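Local structure of transcriptional regulator (Vibrio vulnificus, 4IVN) at residues 115-120 / 221-226. The protein binds N-acetylmannosamine 6-phosphate and acts as a transcriptional repressor of the nan genes for sialic acid catabolism, probably through its helix-turn-helix domain. Residues are numbered along the deposited sequence; the frame is centred on the assembly and turned at random.
Sequences KSLARI and EMLVAA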
loop_
_atom_site.group_PDB
_atom_site.type_symbol
_atom_site.label_atom_id
_atom_site.label_comp_id
_atom_site.label_asym_id
_atom_site.label_seq_id
_atom_site.Cartn_x
_atom_site.Cartn_y
_atom_site.Cartn_z
ATOM N N LYS A 115 -20.413 13.645 1.615
ATOM C CA LYS A 115 -21.566 13.253 2.440
ATOM C C LYS A 115 -21.391 11.795 2.918
ATOM O O LYS A 115 -21.592 11.556 4.084
ATOM C CB LYS A 115 -22.950 13.403 1.722
ATOM C CG LYS A 115 -23.318 14.827 1.269
ATOM C CD LYS A 115 -23.302 15.800 2.458
ATOM C CE LYS A 115 -24.397 16.879 2.385
ATOM N NZ LYS A 115 -24.448 17.683 3.670
ATOM N N SER A 116 -21.010 10.839 2.042
ATOM C CA SER A 116 -20.717 9.487 2.519
ATOM C C SER A 116 -19.580 9.440 3.496
ATOM O O SER A 116 -19.630 8.678 4.434
ATOM C CB SER A 116 -20.346 8.440 1.411
ATOM O OG SER A 116 -21.358 8.319 0.392
ATOM N N LEU A 117 -18.471 10.103 3.132
ATOM C CA LEU A 117 -17.260 10.145 3.919
ATOM C C LEU A 117 -17.595 10.562 5.382
ATOM O O LEU A 117 -17.125 9.873 6.337
ATOM C CB LEU A 117 -16.270 11.147 3.287
ATOM C CG LEU A 117 -14.941 11.303 4.048
ATOM C CD1 LEU A 117 -14.166 9.982 4.203
ATOM C CD2 LEU A 117 -14.062 12.391 3.424
ATOM N N ALA A 118 -18.355 11.665 5.554
ATOM C CA ALA A 118 -18.716 12.131 6.945
ATOM C C ALA A 118 -19.485 11.055 7.712
ATOM O O ALA A 118 -19.180 10.770 8.882
ATOM C CB ALA A 118 -19.472 13.471 6.923
ATOM N N ARG A 119 -20.438 10.403 7.029
ATOM C CA ARG A 119 -21.087 9.324 7.662
ATOM C C ARG A 119 -20.167 8.161 8.041
ATOM O O ARG A 119 -20.346 7.566 9.099
ATOM C CB ARG A 119 -22.212 8.810 6.792
ATOM C CG ARG A 119 -23.432 9.653 6.986
ATOM C CD ARG A 119 -24.619 8.853 6.487
ATOM N NE ARG A 119 -24.377 8.268 5.137
ATOM C CZ ARG A 119 -24.507 8.910 3.996
ATOM N NH1 ARG A 119 -24.854 10.223 3.972
ATOM N NH2 ARG A 119 -24.289 8.253 2.870
ATOM N N ILE A 120 -19.229 7.816 7.149
ATOM C CA ILE A 120 -18.320 6.687 7.405
ATOM C C ILE A 120 -17.416 7.001 8.647
ATOM O O ILE A 120 -17.165 6.155 9.505
ATOM C CB ILE A 120 -17.478 6.369 6.134
ATOM C CG1 ILE A 120 -18.439 5.910 4.999
ATOM C CG2 ILE A 120 -16.402 5.334 6.465
ATOM C CD1 ILE A 120 -17.796 5.767 3.612
ATOM N N GLU A 221 -22.300 1.748 3.160
ATOM C CA GLU A 221 -21.710 2.912 2.551
ATOM C C GLU A 221 -20.638 2.486 1.528
ATOM O O GLU A 221 -20.123 1.367 1.625
ATOM C CB GLU A 221 -20.962 3.749 3.616
ATOM C CG GLU A 221 -21.754 4.092 4.908
ATOM C CD GLU A 221 -22.839 5.198 4.789
ATOM O OE1 GLU A 221 -22.970 5.799 3.677
ATOM O OE2 GLU A 221 -23.544 5.486 5.853
ATOM N N MET A 222 -20.230 3.370 0.619
ATOM C CA MET A 222 -19.152 3.010 -0.314
ATOM C C MET A 222 -18.255 4.228 -0.506
ATOM O O MET A 222 -18.750 5.330 -0.554
ATOM C CB MET A 222 -19.724 2.741 -1.718
ATOM C CG MET A 222 -20.075 1.302 -2.042
ATOM S SD MET A 222 -19.560 0.857 -3.748
ATOM C CE MET A 222 -19.654 -0.935 -3.617
ATOM N N LEU A 223 -16.959 4.024 -0.652
ATOM C CA LEU A 223 -16.085 5.130 -1.105
ATOM C C LEU A 223 -15.477 4.535 -2.361
ATOM O O LEU A 223 -15.161 3.379 -2.361
ATOM C CB LEU A 223 -15.018 5.476 -0.085
ATOM C CG LEU A 223 -15.467 6.225 1.171
ATOM C CD1 LEU A 223 -14.276 6.680 1.990
ATOM C CD2 LEU A 223 -16.394 7.401 0.843
ATOM N N VAL A 224 -15.437 5.318 -3.431
ATOM C CA VAL A 224 -15.026 4.859 -4.749
ATOM C C VAL A 224 -13.785 5.584 -5.201
ATOM O O VAL A 224 -13.785 6.776 -5.329
ATOM C CB VAL A 224 -16.201 5.065 -5.748
ATOM C CG1 VAL A 224 -15.757 4.784 -7.205
ATOM C CG2 VAL A 224 -17.379 4.186 -5.296
ATOM N N ALA A 225 -12.717 4.862 -5.462
ATOM C CA ALA A 225 -11.459 5.461 -5.999
ATOM C C ALA A 225 -11.524 5.427 -7.540
ATOM O O ALA A 225 -12.232 4.556 -8.107
ATOM C CB ALA A 225 -10.267 4.555 -5.479
ATOM N N ALA A 226 -10.772 6.306 -8.225
ATOM C CA ALA A 226 -10.687 6.327 -9.656
ATOM C C ALA A 226 -9.944 5.138 -10.206
ATOM O O ALA A 226 -9.355 4.345 -9.470
ATOM C CB ALA A 226 -10.049 7.641 -10.142
HETATM O O HOH W 1 -21.978 5.755 0.806
#
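Residues 115-120, early in helix 114-126, pack against strand 221-224, with the CA atoms of Ser-116 and Glu-221, and of Leu-117 and Leu-223, nearest across the contact. The two axes approach to 8.4 Å, and their N-to-C directions are 124° apart, so this part of the helix lies oblique to the strand, running partly against it. At one end Arg-119 forms a side-on salt bridge with Glu-221: NE donates to OE2 (3.0 Å) and NH2 donates to the syn lone pair of OE1 (2.9 Å). Arginine suits this exposed place because its long chain, bent at chi3, brings the guanidinium edge to the carboxylate. The two planes are 33° apart, so the pairing is twisted rather than flat. A bend at chi2 of Glu-221 (-75°) turns CD toward the arginine, while its CB and CG lie against Ile-120 CG1; glutamate's methylenes pack as its carboxylate pairs. A water donates to Ser-116 OG (2.7 Å) and to Glu-221 OE1, and accepts from Met-222 N. Ser-116, small enough to sit close to the strand, also bonds through OG to Asp-113. Deeper in, Ile-120 and Leu-223 meet tip to tip, with Ile-120 CD1 only 3.4 Å from Leu-223 CG, a tight fit. Leu-117 CD1 adds a looser contact with Leu-223 CD1 (4.0 Å). These branched aliphatic side chains suit a buried apolar layer. Strand 221-224 is an outermost strand of the chain's parallel SIS-domain sheet, bonded through its backbone to strand 204-208. Helix 237-257 adds Val-249, Leu-250 and Leu-246 to the apolar layer, and Leu-117 also touches Cys-94 of the second subunit.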